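Local coordinates for Mll8374 protein (Mesorhizobium loti, PDB 3B5E) that probably hydrolyses carboxylic ester bonds as a serine carboxylesterase of the alpha/beta-hydrolase fold, at residues Met129-Pro133 / Val151-Leu156; Arg160-Ile164 / Ile208-Trp212. All blocks are in the same frame, centred on the assembly; numbering follows the deposited sequence. Where two conformers were deposited one is given.

Both contacts lie in the C-terminal half of an alpha/beta-hydrolase fold and follow one another in series along the chain. The helix 120-131, which leaves the probable nucleophile elbow around S119, ends in contact 1; the chain then runs through strand 138-142 and returns as the loop 151-156 to close contact 1 against that helix end. Only then does strand 160-166 open contact 2, which closes 44 residues later, after helix 176-185 and strand 189-195, when helix 203-214 packs on the same strand. The centres are about 20 Å apart, yet they touch: M129 CE lies 3.7 Å from T161 OG1, and since T161 points away from helix 203-214, the two helices lie on opposite faces of the sheet.

Contact 1 of 2, residues Met129-Pro133 / Val151-Leu156; sequences MLLHP and VPATDL
In this alpha/beta-hydrolase fold the C-terminal end of helix 120-131 is met by an irregular loop, 151-156, that leads from strand 138-142 toward strand 160-166. M129-L131 are helical; H132 first leaves helical phi/psi (-137/72). The loop is extended at V151 and P152, bends in an inverse gamma turn centred on A153 and is extended again at T154. CA atoms are nearest for L130 with T154 (5.7 Å) and M129 with L156 (7.4 Å). Apolar contacts dominate: L130, in the mt rotamer, puts CD2 3.6 Å from V151 CG1 and 4.0 Å from L156 CD1. Selenomethionine M129 (mtp) brings CE to 3.6 Å from L156 CD1, while L131 CD2 meets P152 CG at 4.0 Å and P133 CB meets T154 CG2 at 3.8 Å. H186, just after helix 176-185, also hydrogen-bonds the loop, ND1 to T154 O and backbone to L156. One polar link reaches the helix end: with chi1 in m, T154 OG1 donates a very short hydrogen bond of 2.5 Å to L130 O.

Contact 2 of 2, residues Arg160-Ile164 / Ile208-Trp212; sequences RTLII and IVRQW
Helix 203-214 packs on a face of the central, mainly parallel sheet of the alpha/beta-hydrolase fold, here against strand 160-166. Segments 160-164, a regular beta strand, and 208-212, regular helix with W212 N hydrogen-bonded to I208 O at 2.8 Å, run nearly antiparallel: their axes make 159° and approach to 10.0 Å. The CA atoms of L162 and W212 are 7.5 Å apart, those of I164 and I208 8.4 Å. R160 (mtp), L162 (tp) and I164 (mt) point toward the helix, whereas I163 packs on helix 176-185 across the sheet.

I208 (mt) sets CG2 3.6 Å from I164 CD1 and 3.9 Å from L162 CD1. V209 (t) points sideways, and its CG2 lies 3.8 Å from L162 CD2 and 4.3 Å from I164 CD1. R210 turns away from the strand and hydrogen-bonds I53 O through NH1. W212, with chi1 at 174° and chi2 at 78°, lays its indole between two strand residues. On one face L162 CB makes a CH-pi contact, 3.5 Å from the centroid of the five-membered ring of W212; over the opposite face the R160 guanidinium stacks, planes at 15° and centres 4.2 Å apart, in cation-pi geometry. A water accepts from W212 NE1 (2.9 Å) and donates to T161 O (3.2 Å). R160 NH2 completes the clasp, donating to W212 O at 3.0 Å with an N-H...O angle of 169°.

Contact 1 of 2, residues Met129-Pro133 / Val151-Leu156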
loop_
_atom_site.group_PDB
_atom_site.type_symbol
_atom_site.label_atom_id
_atom_site.label_comp_id
_atom_site.label_asym_id
_atom_site.label_seq_id
_atom_site.Cartn_x
_atom_site.Cartn_y
_atom_site.Cartn_z
HETATM N N MSE A 129 0.917 -7.478 5.523
HETATM C CA MSE A 129 1.631 -7.463 6.813
HETATM C C MSE A 129 1.151 -8.557 7.773
HETATM O O MSE A 129 1.956 -9.193 8.440
HETATM C CB MSE A 129 1.489 -6.102 7.524
HETATM C CG MSE A 129 2.183 -4.952 6.819
HETATM SE SE MSE A 129 1.621 -3.212 7.607
HETATM C CE MSE A 129 1.793 -3.735 9.376
ATOM N N LEU A 130 -0.163 -8.768 7.833
ATOM C CA LEU A 130 -0.744 -9.683 8.808
ATOM C C LEU A 130 -0.683 -11.126 8.366
ATOM O O LEU A 130 -0.542 -12.019 9.191
ATOM C CB LEU A 130 -2.175 -9.262 9.110
ATOM C CG LEU A 130 -2.258 -7.969 9.937
ATOM C CD1 LEU A 130 -3.626 -7.352 9.757
ATOM C CD2 LEU A 130 -1.921 -8.232 11.413
ATOM N N LEU A 131 -0.737 -11.353 7.062
ATOM C CA LEU A 131 -0.778 -12.698 6.521
ATOM C C LEU A 131 0.599 -13.229 6.066
ATOM O O LEU A 131 0.786 -14.442 6.023
ATOM C CB LEU A 131 -1.772 -12.757 5.366
ATOM C CG LEU A 131 -3.258 -12.521 5.678
ATOM C CD1 LEU A 131 -4.060 -12.358 4.403
ATOM C CD2 LEU A 131 -3.888 -13.661 6.528
ATOM N N HIS A 132 1.537 -12.342 5.716
ATOM C CA HIS A 132 2.822 -12.727 5.157
ATOM C C HIS A 132 3.909 -11.913 5.781
ATOM O O HIS A 132 4.451 -11.032 5.147
ATOM C CB HIS A 132 2.819 -12.556 3.654
ATOM C CG HIS A 132 1.822 -13.440 2.992
ATOM N ND1 HIS A 132 2.079 -14.760 2.718
ATOM C CD2 HIS A 132 0.529 -13.229 2.649
ATOM C CE1 HIS A 132 1.006 -15.311 2.174
ATOM N NE2 HIS A 132 0.043 -14.413 2.150
ATOM N N PRO A 133 4.209 -12.199 7.051
ATOM C CA PRO A 133 5.224 -11.441 7.747
ATOM C C PRO A 133 6.630 -11.670 7.175
ATOM O O PRO A 133 6.921 -12.703 6.568
ATOM C CB PRO A 133 5.132 -11.973 9.176
ATOM C CG PRO A 133 4.569 -13.337 9.033
ATOM C CD PRO A 133 3.613 -13.244 7.908
ATOM N N VAL A 151 -7.742 -12.624 11.883
ATOM C CA VAL A 151 -6.372 -12.152 11.801
ATOM C C VAL A 151 -5.523 -13.171 12.519
ATOM O O VAL A 151 -5.840 -13.540 13.639
ATOM C CB VAL A 151 -6.235 -10.759 12.464
ATOM C CG1 VAL A 151 -4.866 -10.208 12.238
ATOM C CG2 VAL A 151 -7.308 -9.799 11.919
ATOM N N PRO A 152 -4.451 -13.647 11.887
ATOM C CA PRO A 152 -3.565 -14.524 12.630
ATOM C C PRO A 152 -2.799 -13.750 13.703
ATOM O O PRO A 152 -2.778 -12.533 13.665
ATOM C CB PRO A 152 -2.601 -15.059 11.570
ATOM C CG PRO A 152 -2.990 -14.446 10.304
ATOM C CD PRO A 152 -3.969 -13.390 10.522
ATOM N N ALA A 153 -2.145 -14.467 14.621
ATOM C CA ALA A 153 -1.411 -13.861 15.739
ATOM C C ALA A 153 -0.056 -13.403 15.257
ATOM O O ALA A 153 0.965 -13.807 15.792
ATOM C CB ALA A 153 -1.226 -14.871 16.863
ATOM N N THR A 154 -0.042 -12.564 14.241
ATOM C CA THR A 154 1.197 -12.142 13.604
ATOM C C THR A 154 1.891 -11.066 14.418
ATOM O O THR A 154 1.258 -10.119 14.869
ATOM C CB THR A 154 0.910 -11.606 12.178
ATOM O OG1 THR A 154 0.294 -12.656 11.430
ATOM C CG2 THR A 154 2.185 -11.202 11.477
ATOM N N ASP A 155 3.201 -11.217 14.583
ATOM C CA ASP A 155 3.987 -10.263 15.341
ATOM C C ASP A 155 4.550 -9.237 14.380
ATOM O O ASP A 155 5.401 -9.573 13.563
ATOM C CB ASP A 155 5.118 -10.977 16.097
ATOM C CG ASP A 155 5.934 -10.034 16.987
ATOM O OD1 ASP A 155 5.686 -8.811 16.983
ATOM O OD2 ASP A 155 6.825 -10.538 17.711
ATOM N N LEU A 156 4.092 -7.989 14.502
ATOM C CA LEU A 156 4.512 -6.908 13.609
ATOM C C LEU A 156 5.597 -6.039 14.261
ATOM O O LEU A 156 5.876 -4.920 13.807
ATOM C CB LEU A 156 3.307 -6.025 13.235
ATOM C CG LEU A 156 2.110 -6.704 12.551
ATOM C CD1 LEU A 156 0.990 -5.692 12.323
ATOM C CD2 LEU A 156 2.460 -7.396 11.244
#

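Contact 2 of 2, residues Arg160-Ile164 / Ile208-Trp212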
loop_
_atom_site.group_PDB
_atom_site.type_symbol
_atom_site.label_atom_id
_atom_site.label_comp_id
_atom_site.label_asym_id
_atom_site.label_seq_id
_atom_site.Cartn_x
_atom_site.Cartn_y
_atom_site.Cartn_z
ATOM N N ARG A 160 7.113 -0.030 11.095
ATOM C CA ARG A 160 6.519 1.276 11.204
ATOM C C ARG A 160 5.427 1.425 10.151
ATOM O O ARG A 160 5.674 1.228 8.937
ATOM C CB ARG A 160 7.576 2.356 11.007
ATOM C CG ARG A 160 8.630 2.400 12.103
ATOM C CD ARG A 160 9.805 3.313 11.628
ATOM N NE ARG A 160 9.425 4.744 11.606
ATOM C CZ ARG A 160 9.442 5.595 10.560
ATOM N NH1 ARG A 160 9.818 5.266 9.323
ATOM N NH2 ARG A 160 9.065 6.837 10.783
ATOM N N THR A 161 4.243 1.806 10.624
ATOM C CA THR A 161 3.092 2.024 9.783
ATOM C C THR A 161 2.596 3.455 9.977
ATOM O O THR A 161 2.428 3.914 11.117
ATOM C CB THR A 161 1.972 1.052 10.146
ATOM O OG1 THR A 161 2.522 -0.263 10.317
ATOM C CG2 THR A 161 0.914 1.041 9.053
ATOM N N LEU A 162 2.410 4.166 8.865
ATOM C CA LEU A 162 1.763 5.449 8.848
ATOM C C LEU A 162 0.332 5.217 8.314
ATOM O O LEU A 162 0.153 4.488 7.337
ATOM C CB LEU A 162 2.530 6.424 7.942
ATOM C CG LEU A 162 1.862 7.736 7.610
ATOM C CD1 LEU A 162 1.801 8.722 8.816
ATOM C CD2 LEU A 162 2.590 8.354 6.415
ATOM N N ILE A 163 -0.664 5.839 8.969
ATOM C CA ILE A 163 -2.062 5.852 8.533
ATOM C C ILE A 163 -2.483 7.299 8.379
ATOM O O ILE A 163 -2.198 8.141 9.279
ATOM C CB ILE A 163 -2.990 5.116 9.561
ATOM C CG1 ILE A 163 -2.663 3.619 9.598
ATOM C CG2 ILE A 163 -4.472 5.411 9.259
ATOM C CD1 ILE A 163 -3.280 2.900 10.796
ATOM N N ILE A 164 -3.086 7.643 7.232
ATOM C CA ILE A 164 -3.675 8.963 7.075
ATOM C C ILE A 164 -5.151 8.848 6.761
ATOM O O ILE A 164 -5.533 8.326 5.703
ATOM C CB ILE A 164 -3.010 9.776 5.989
ATOM C CG1 ILE A 164 -1.492 9.749 6.140
ATOM C CG2 ILE A 164 -3.574 11.247 6.014
ATOM C CD1 ILE A 164 -0.770 10.685 5.175
ATOM N N ILE A 208 2.904 14.708 4.549
ATOM C CA ILE A 208 2.990 13.851 5.737
ATOM C C ILE A 208 3.874 12.620 5.509
ATOM O O ILE A 208 4.718 12.306 6.358
ATOM C CB ILE A 208 1.607 13.414 6.237
ATOM C CG1 ILE A 208 0.865 14.618 6.872
ATOM C CG2 ILE A 208 1.716 12.287 7.242
ATOM C CD1 ILE A 208 -0.633 14.368 7.144
ATOM N N VAL A 209 3.681 11.911 4.397
ATOM C CA VAL A 209 4.511 10.716 4.116
ATOM C C VAL A 209 6.030 11.101 4.108
ATOM O O VAL A 209 6.881 10.415 4.690
ATOM C CB VAL A 209 4.118 9.998 2.798
ATOM C CG1 VAL A 209 5.057 8.782 2.549
ATOM C CG2 VAL A 209 2.635 9.581 2.778
ATOM N N ARG A 210 6.347 12.208 3.460
ATOM C CA ARG A 210 7.706 12.735 3.446
ATOM C C ARG A 210 8.269 12.988 4.811
ATOM O O ARG A 210 9.393 12.561 5.107
ATOM C CB ARG A 210 7.751 14.045 2.705
ATOM C CG ARG A 210 8.319 13.921 1.386
ATOM C CD ARG A 210 8.048 15.162 0.604
ATOM N NE ARG A 210 9.101 16.120 0.813
ATOM C CZ ARG A 210 10.307 16.050 0.267
ATOM N NH1 ARG A 210 10.644 15.037 -0.528
ATOM N NH2 ARG A 210 11.190 17.007 0.533
ATOM N N GLN A 211 7.477 13.684 5.629
ATOM C CA GLN A 211 7.799 14.011 7.035
ATOM C C GLN A 211 8.014 12.748 7.893
ATOM O O GLN A 211 8.890 12.693 8.758
ATOM C CB GLN A 211 6.670 14.897 7.628
ATOM C CG GLN A 211 6.714 16.378 7.152
ATOM C CD GLN A 211 5.354 17.155 7.124
ATOM O OE1 GLN A 211 4.270 16.640 7.477
ATOM N NE2 GLN A 211 5.429 18.414 6.680
ATOM N N TRP A 212 7.181 11.742 7.656
ATOM C CA TRP A 212 7.265 10.454 8.341
ATOM C C TRP A 212 8.500 9.672 7.908
ATOM O O TRP A 212 9.193 9.107 8.758
ATOM C CB TRP A 212 6.017 9.668 8.038
ATOM C CG TRP A 212 5.969 8.278 8.516
ATOM C CD1 TRP A 212 5.724 7.851 9.775
ATOM C CD2 TRP A 212 6.085 7.113 7.707
ATOM N NE1 TRP A 212 5.711 6.470 9.809
ATOM C CE2 TRP A 212 5.935 6.000 8.547
ATOM C CE3 TRP A 212 6.312 6.907 6.345
ATOM C CZ2 TRP A 212 5.992 4.688 8.065
ATOM C CZ3 TRP A 212 6.373 5.606 5.866
ATOM C CH2 TRP A 212 6.218 4.521 6.725
HETATM O O HOH W 1 5.307 4.861 12.242
#